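Local coordinates for putative hemin ABC transport system, membrane protein (Burkholderia cenocepacia J2315, PDB 5B57), which probably serves as the membrane-spanning subunit of an ABC importer that carries heme across the inner membrane, at residues A[119-131]-A[259-273]. Numbering follows the deposited sequence.
Sequences GATGAAMQALFRN and LVRERDALNALQLGE
Helix 119-128 and the short helix 263-269 run roughly the same way, their axes 9.4 Å apart at an angle of 38°, with Ala127 facing Leu266 and Arg130 facing Gln270. Small residues on the first helix let leucines pack close. Both methyls of Leu259 rest against the methyl of Ala124, CD2 lying 3.6 Å from its CB, while CD2 of Leu266 sits 4.0 Å from Ala127 CB. Farther along, Leu269 CD2 meets Leu128 CD1. In the type II importer fold of the FecCD family, the loop between transmembrane helices 242-260 and 283-305 carries, as in relatives, short coupling helices that dock on the ATPase; 263-269 probably plays this part, since Gln270 and Leu271 pack on a chain of another protein. The amide of Gln270, its chain bent at chi2 (-43°), brings NE2 to Ala127 O in a hydrogen bond whose modelled length is doubtfully short. That carbonyl also accepts Arg130 N, and NE2 makes a weak second bond to Leu266 O. Arg130, leaving the helix in a Schellman motif, lays its CG 3.4 Å from Gln270 OE1. Its guanidinium has Glu273 CB over one face; Glu273 OE1, salt-bridged to Lys287, lies 4.0 Å from Arg130 NH2, interacting by charge alone.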
ATOM      1  N   GLY A 119      -6.999  19.254 -12.205  1.00 28.46           N
ATOM      2  CA  GLY A 119      -7.583  18.093 -12.868  1.00 26.36           C
ATOM      3  C   GLY A 119      -6.585  17.328 -13.718  1.00 26.11           C
ATOM      4  O   GLY A 119      -6.415  16.111 -13.561  1.00 23.81           O
ATOM      5  N   ALA A 120      -5.885  18.040 -14.611  1.00 26.82           N
ATOM      6  CA  ALA A 120      -4.953  17.423 -15.541  1.00 27.18           C
ATOM      7  C   ALA A 120      -3.710  16.886 -14.835  1.00 25.80           C
ATOM      8  O   ALA A 120      -3.267  15.774 -15.112  1.00 19.90           O
ATOM      9  CB  ALA A 120      -4.563  18.431 -16.623  1.00 22.41           C
ATOM     10  N   THR A 121      -3.108  17.664 -13.938  1.00 25.78           N
ATOM     11  CA  THR A 121      -1.909  17.150 -13.276  1.00 24.01           C
ATOM     12  C   THR A 121      -2.239  15.965 -12.376  1.00 22.45           C
ATOM     13  O   THR A 121      -1.401  15.074 -12.194  1.00 21.09           O
ATOM     14  CB  THR A 121      -1.179  18.248 -12.473  1.00 23.07           C
ATOM     15  OG1 THR A 121      -2.108  18.984 -11.662  1.00 22.89           O
ATOM     16  CG2 THR A 121      -0.403  19.199 -13.403  1.00 21.82           C
ATOM     17  N   GLY A 122      -3.455  15.921 -11.827  1.00 23.22           N
ATOM     18  CA  GLY A 122      -3.835  14.778 -11.005  1.00 25.28           C
ATOM     19  C   GLY A 122      -3.988  13.512 -11.828  1.00 28.32           C
ATOM     20  O   GLY A 122      -3.484  12.439 -11.456  1.00 30.47           O
ATOM     21  N   ALA A 123      -4.700  13.625 -12.960  1.00 27.13           N
ATOM     22  CA  ALA A 123      -4.792  12.534 -13.919  1.00 25.64           C
ATOM     23  C   ALA A 123      -3.410  11.990 -14.276  1.00 25.30           C
ATOM     24  O   ALA A 123      -3.202  10.769 -14.303  1.00 23.76           O
ATOM     25  CB  ALA A 123      -5.536  13.012 -15.161  1.00 24.80           C
ATOM     26  N   ALA A 124      -2.444  12.881 -14.522  1.00 25.07           N
ATOM     27  CA  ALA A 124      -1.104  12.423 -14.856  1.00 26.01           C
ATOM     28  C   ALA A 124      -0.466  11.699 -13.681  1.00 26.09           C
ATOM     29  O   ALA A 124       0.025  10.572 -13.824  1.00 26.23           O
ATOM     30  CB  ALA A 124      -0.231  13.594 -15.306  1.00 25.49           C
ATOM     31  N   MET A 125      -0.490  12.316 -12.496  1.00 25.49           N
ATOM     32  CA  MET A 125       0.158  11.699 -11.339  1.00 24.06           C
ATOM     33  C   MET A 125      -0.495  10.379 -10.955  1.00 21.62           C
ATOM     34  O   MET A 125       0.197   9.442 -10.550  1.00 19.80           O
ATOM     35  CB  MET A 125       0.146  12.652 -10.163  1.00 26.95           C
ATOM     36  CG  MET A 125       1.038  13.845 -10.388  1.00 30.59           C
ATOM     37  SD  MET A 125       2.652  13.555  -9.679  1.00 32.47           S
ATOM     38  CE  MET A 125       2.198  13.294  -7.965  1.00 33.21           C
ATOM     39  N   GLN A 126      -1.826  10.279 -11.074  1.00 21.13           N
ATOM     40  CA  GLN A 126      -2.489   9.025 -10.719  1.00 19.59           C
ATOM     41  C   GLN A 126      -2.156   7.915 -11.704  1.00 19.37           C
ATOM     42  O   GLN A 126      -2.059   6.739 -11.322  1.00 18.32           O
ATOM     43  CB  GLN A 126      -3.987   9.244 -10.642  1.00 21.42           C
ATOM     44  CG  GLN A 126      -4.350   9.953  -9.378  1.00 23.09           C
ATOM     45  CD  GLN A 126      -5.553  10.845  -9.524  1.00 25.85           C
ATOM     46  OE1 GLN A 126      -6.635  10.403  -9.932  1.00 28.18           O
ATOM     47  NE2 GLN A 126      -5.381  12.113  -9.173  1.00 25.18           N
ATOM     48  N   ALA A 127      -1.977   8.262 -12.978  1.00 19.46           N
ATOM     49  CA  ALA A 127      -1.391   7.310 -13.918  1.00 18.40           C
ATOM     50  C   ALA A 127       0.036   6.984 -13.512  1.00 17.23           C
ATOM     51  O   ALA A 127       0.369   5.829 -13.250  1.00 17.49           O
ATOM     52  CB  ALA A 127      -1.438   7.856 -15.345  1.00 15.94           C
ATOM     53  N   LEU A 128       0.877   8.007 -13.402  1.00 18.13           N
ATOM     54  CA  LEU A 128       2.278   7.802 -13.050  1.00 17.30           C
ATOM     55  C   LEU A 128       2.455   6.881 -11.840  1.00 15.38           C
ATOM     56  O   LEU A 128       3.324   6.004 -11.848  1.00 15.38           O
ATOM     57  CB  LEU A 128       2.938   9.154 -12.793  1.00 17.25           C
ATOM     58  CG  LEU A 128       4.406   9.035 -12.422  1.00 17.31           C
ATOM     59  CD1 LEU A 128       5.141   8.750 -13.671  1.00 17.38           C
ATOM     60  CD2 LEU A 128       4.879  10.318 -11.835  1.00 18.69           C
ATOM     61  N   PHE A 129       1.641   7.050 -10.797  1.00 15.49           N
ATOM     62  CA  PHE A 129       1.766   6.204  -9.608  1.00 15.95           C
ATOM     63  C   PHE A 129       0.887   4.979  -9.661  1.00 18.71           C
ATOM     64  O   PHE A 129       0.873   4.217  -8.689  1.00 17.55           O
ATOM     65  CB  PHE A 129       1.429   6.970  -8.328  1.00 14.67           C
ATOM     66  CG  PHE A 129       2.481   7.935  -7.928  1.00 16.49           C
ATOM     67  CD1 PHE A 129       3.535   7.532  -7.137  1.00 16.48           C
ATOM     68  CD2 PHE A 129       2.440   9.240  -8.372  1.00 18.97           C
ATOM     69  CE1 PHE A 129       4.527   8.414  -6.776  1.00 15.28           C
ATOM     70  CE2 PHE A 129       3.437  10.128  -8.022  1.00 18.76           C
ATOM     71  CZ  PHE A 129       4.485   9.704  -7.216  1.00 16.92           C
ATOM     72  N   ARG A 130       0.130   4.791 -10.744  1.00 22.14           N
ATOM     73  CA  ARG A 130      -0.737   3.632 -10.857  1.00 23.99           C
ATOM     74  C   ARG A 130      -1.621   3.540  -9.626  1.00 22.62           C
ATOM     75  O   ARG A 130      -1.787   2.489  -9.009  1.00 22.27           O
ATOM     76  CB  ARG A 130       0.086   2.370 -11.044  1.00 27.12           C
ATOM     77  CG  ARG A 130       0.261   1.995 -12.474  1.00 32.66           C
ATOM     78  CD  ARG A 130       1.499   1.195 -12.632  1.00 36.61           C
ATOM     79  NE  ARG A 130       2.637   1.995 -12.211  1.00 40.89           N
ATOM     80  CZ  ARG A 130       3.463   1.632 -11.232  1.00 45.44           C
ATOM     81  NH1 ARG A 130       3.260   0.472 -10.593  1.00 42.69           N
ATOM     82  NH2 ARG A 130       4.486   2.420 -10.902  1.00 46.75           N
ATOM     83  N   ASN A 131      -2.153   4.662  -9.241  1.00 22.02           N
ATOM     84  CA  ASN A 131      -2.888   4.708  -8.004  1.00 21.74           C
ATOM     85  C   ASN A 131      -3.766   5.942  -8.001  1.00 22.55           C
ATOM     86  O   ASN A 131      -3.270   7.076  -8.140  1.00 21.44           O
ATOM     87  CB  ASN A 131      -1.932   4.725  -6.826  1.00 20.73           C
ATOM     88  CG  ASN A 131      -2.643   4.814  -5.517  1.00 22.68           C
ATOM     89  OD1 ASN A 131      -3.862   4.642  -5.427  1.00 24.26           O
ATOM     90  ND2 ASN A 131      -1.893   5.078  -4.479  1.00 23.75           N
ATOM     91  N   LEU A 259       2.275  17.174 -20.516  1.00 31.62           N
ATOM     92  CA  LEU A 259       1.548  15.974 -20.105  1.00 31.70           C
ATOM     93  C   LEU A 259       0.902  15.289 -21.306  1.00 33.42           C
ATOM     94  O   LEU A 259       1.092  14.086 -21.514  1.00 34.85           O
ATOM     95  CB  LEU A 259       0.497  16.313 -19.045  1.00 31.56           C
ATOM     96  CG  LEU A 259       1.036  16.765 -17.663  1.00 30.84           C
ATOM     97  CD1 LEU A 259      -0.092  17.032 -16.658  1.00 29.02           C
ATOM     98  CD2 LEU A 259       2.051  15.765 -17.124  1.00 30.09           C
ATOM     99  N   VAL A 260       0.162  16.055 -22.125  1.00 35.10           N
ATOM    100  CA  VAL A 260      -0.449  15.544 -23.352  1.00 36.48           C
ATOM    101  C   VAL A 260       0.572  14.794 -24.209  1.00 40.05           C
ATOM    102  O   VAL A 260       0.266  13.748 -24.798  1.00 41.15           O
ATOM    103  CB  VAL A 260      -1.092  16.680 -24.165  1.00 35.02           C
ATOM    104  CG1 VAL A 260      -1.670  16.123 -25.445  1.00 34.87           C
ATOM    105  CG2 VAL A 260      -2.164  17.418 -23.361  1.00 34.81           C
ATOM    106  N   ARG A 261       1.793  15.322 -24.310  1.00 61.97           N
ATOM    107  CA  ARG A 261       2.827  14.631 -25.075  1.00 64.00           C
ATOM    108  C   ARG A 261       3.247  13.309 -24.444  1.00 58.54           C
ATOM    109  O   ARG A 261       4.176  12.684 -24.963  1.00 58.05           O
ATOM    110  CB  ARG A 261       4.051  15.535 -25.249  1.00 72.19           C
ATOM    111  CG  ARG A 261       4.016  16.502 -26.461  1.00 82.30           C
ATOM    112  CD  ARG A 261       2.739  17.386 -26.563  1.00 88.92           C
ATOM    113  NE  ARG A 261       2.698  18.174 -27.805  1.00 99.94           N
ATOM    114  CZ  ARG A 261       1.637  18.849 -28.260  1.00106.51           C
ATOM    115  NH1 ARG A 261       0.493  18.848 -27.588  1.00106.67           N
ATOM    116  NH2 ARG A 261       1.716  19.528 -29.402  1.00111.09           N
ATOM    117  N   GLU A 262       2.602  12.880 -23.341  1.00 54.78           N
ATOM    118  CA  GLU A 262       2.923  11.647 -22.624  1.00 50.18           C
ATOM    119  C   GLU A 262       1.685  10.779 -22.403  1.00 48.05           C
ATOM    120  O   GLU A 262       1.702   9.873 -21.556  1.00 44.92           O
ATOM    121  CB  GLU A 262       3.579  11.957 -21.273  1.00 48.95           C
ATOM    122  CG  GLU A 262       4.880  12.762 -21.345  1.00 51.26           C
ATOM    123  CD  GLU A 262       6.035  11.971 -21.945  1.00 50.74           C
ATOM    124  OE1 GLU A 262       6.012  10.727 -21.838  1.00 47.73           O
ATOM    125  OE2 GLU A 262       6.961  12.589 -22.527  1.00 53.07           O
ATOM    126  N   ARG A 263       0.610  11.026 -23.148  1.00 49.90           N
ATOM    127  CA  ARG A 263      -0.635  10.311 -22.894  1.00 48.63           C
ATOM    128  C   ARG A 263      -0.540   8.840 -23.279  1.00 45.39           C
ATOM    129  O   ARG A 263      -1.220   8.007 -22.679  1.00 44.53           O
ATOM    130  CB  ARG A 263      -1.794  10.986 -23.632  1.00 52.81           C
ATOM    131  CG  ARG A 263      -1.595  11.108 -25.131  1.00 58.16           C
ATOM    132  CD  ARG A 263      -2.491  12.190 -25.709  1.00 65.10           C
ATOM    133  NE  ARG A 263      -2.371  12.307 -27.162  1.00 67.72           N
ATOM    134  CZ  ARG A 263      -3.203  13.026 -27.897  1.00 72.65           C
ATOM    135  NH1 ARG A 263      -4.197  13.672 -27.296  1.00 73.90           N
ATOM    136  NH2 ARG A 263      -3.050  13.100 -29.215  1.00 76.82           N
ATOM    137  N   ASP A 264       0.283   8.493 -24.268  1.00 44.05           N
ATOM    138  CA  ASP A 264       0.382   7.094 -24.659  1.00 40.55           C
ATOM    139  C   ASP A 264       1.316   6.336 -23.727  1.00 37.21           C
ATOM    140  O   ASP A 264       0.968   5.257 -23.226  1.00 34.41           O
ATOM    141  CB  ASP A 264       0.855   6.986 -26.106  1.00 42.98           C
ATOM    142  CG  ASP A 264      -0.172   7.503 -27.101  1.00 46.14           C
ATOM    143  OD1 ASP A 264      -1.382   7.243 -26.917  1.00 45.71           O
ATOM    144  OD2 ASP A 264       0.243   8.171 -28.070  1.00 49.37           O
ATOM    145  N   ALA A 265       2.501   6.907 -23.466  1.00 37.01           N
ATOM    146  CA  ALA A 265       3.433   6.296 -22.525  1.00 33.58           C
ATOM    147  C   ALA A 265       2.774   6.051 -21.170  1.00 31.33           C
ATOM    148  O   ALA A 265       2.972   4.993 -20.555  1.00 28.08           O
ATOM    149  CB  ALA A 265       4.665   7.179 -22.378  1.00 34.14           C
ATOM    150  N   LEU A 266       1.962   7.006 -20.700  1.00 32.73           N
ATOM    151  CA  LEU A 266       1.263   6.827 -19.431  1.00 32.04           C
ATOM    152  C   LEU A 266       0.254   5.697 -19.508  1.00 31.17           C
ATOM    153  O   LEU A 266       0.055   4.974 -18.523  1.00 31.24           O
ATOM    154  CB  LEU A 266       0.570   8.120 -19.005  1.00 32.93           C
ATOM    155  CG  LEU A 266       1.461   9.220 -18.425  1.00 26.20           C
ATOM    156  CD1 LEU A 266       0.678  10.529 -18.352  1.00 28.46           C
ATOM    157  CD2 LEU A 266       1.994   8.800 -17.070  1.00 25.19           C
ATOM    158  N   ASN A 267      -0.401   5.526 -20.660  1.00 31.30           N
ATOM    159  CA  ASN A 267      -1.350   4.427 -20.772  1.00 30.09           C
ATOM    160  C   ASN A 267      -0.627   3.106 -20.686  1.00 28.66           C
ATOM    161  O   ASN A 267      -1.104   2.184 -20.022  1.00 28.46           O
ATOM    162  CB  ASN A 267      -2.152   4.516 -22.062  1.00 32.01           C
ATOM    163  CG  ASN A 267      -3.399   5.355 -21.906  1.00 33.90           C
ATOM    164  OD1 ASN A 267      -3.856   5.604 -20.787  1.00 33.19           O
ATOM    165  ND2 ASN A 267      -3.958   5.804 -23.028  1.00 36.41           N
ATOM    166  N   ALA A 268       0.549   3.014 -21.321  1.00 28.76           N
ATOM    167  CA  ALA A 268       1.328   1.779 -21.291  1.00 28.70           C
ATOM    168  C   ALA A 268       1.874   1.499 -19.899  1.00 29.22           C
ATOM    169  O   ALA A 268       1.937   0.335 -19.488  1.00 27.01           O
ATOM    170  CB  ALA A 268       2.460   1.835 -22.319  1.00 27.61           C
ATOM    171  N   LEU A 269       2.246   2.551 -19.165  1.00 31.61           N
ATOM    172  CA  LEU A 269       2.732   2.427 -17.793  1.00 34.23           C
ATOM    173  C   LEU A 269       1.664   1.950 -16.809  1.00 37.39           C
ATOM    174  O   LEU A 269       2.003   1.382 -15.763  1.00 37.05           O
ATOM    175  CB  LEU A 269       3.291   3.767 -17.349  1.00 33.96           C
ATOM    176  CG  LEU A 269       3.837   3.827 -15.942  1.00 34.47           C
ATOM    177  CD1 LEU A 269       4.986   2.847 -15.830  1.00 34.73           C
ATOM    178  CD2 LEU A 269       4.282   5.256 -15.677  1.00 35.63           C
ATOM    179  N   GLN A 270       0.380   2.133 -17.133  1.00 41.50           N
ATOM    180  CA  GLN A 270      -0.703   1.611 -16.309  1.00 46.11           C
ATOM    181  C   GLN A 270      -0.742   0.097 -16.279  1.00 45.98           C
ATOM    182  O   GLN A 270      -1.542  -0.482 -15.529  1.00 52.41           O
ATOM    183  CB  GLN A 270      -2.029   2.151 -16.823  1.00 52.59           C
ATOM    184  CG  GLN A 270      -2.121   3.624 -16.643  1.00 60.05           C
ATOM    185  CD  GLN A 270      -1.594   3.959 -15.295  1.00 68.74           C
ATOM    186  OE1 GLN A 270      -2.152   3.523 -14.284  1.00 72.42           O
ATOM    187  NE2 GLN A 270      -0.456   4.648 -15.256  1.00 71.31           N
ATOM    188  N   LEU A 271       0.094  -0.549 -17.067  1.00 39.35           N
ATOM    189  CA  LEU A 271       0.088  -1.980 -17.272  1.00 36.36           C
ATOM    190  C   LEU A 271       1.048  -2.688 -16.343  1.00 35.05           C
ATOM    191  O   LEU A 271       0.991  -3.915 -16.209  1.00 35.34           O
ATOM    192  CB  LEU A 271       0.447  -2.229 -18.739  1.00 34.36           C
ATOM    193  CG  LEU A 271      -0.133  -3.347 -19.553  1.00 33.32           C
ATOM    194  CD1 LEU A 271      -0.488  -2.731 -20.838  1.00 33.81           C
ATOM    195  CD2 LEU A 271       0.972  -4.290 -19.799  1.00 33.24           C
ATOM    196  N   GLY A 272       1.887  -1.907 -15.681  1.00 32.92           N
ATOM    197  CA  GLY A 272       3.046  -2.339 -14.930  1.00 33.59           C
ATOM    198  C   GLY A 272       4.254  -1.557 -15.387  1.00 33.90           C
ATOM    199  O   GLY A 272       4.418  -1.314 -16.595  1.00 34.37           O
ATOM    200  N   GLU A 273       5.107  -1.143 -14.460  1.00 35.33           N
ATOM    201  CA  GLU A 273       6.324  -0.447 -14.860  1.00 35.37           C
ATOM    202  C   GLU A 273       7.210  -1.344 -15.746  1.00 33.76           C
ATOM    203  O   GLU A 273       7.652  -0.925 -16.828  1.00 31.74           O
ATOM    204  CB  GLU A 273       7.069   0.068 -13.635  1.00 38.59           C
ATOM    205  CG  GLU A 273       8.486   0.552 -13.940  1.00 45.92           C
ATOM    206  CD  GLU A 273       9.080   1.403 -12.832  1.00 52.34           C
ATOM    207  OE1 GLU A 273       8.303   2.064 -12.092  1.00 55.39           O
ATOM    208  OE2 GLU A 273      10.329   1.404 -12.718  1.00 52.60           O
TER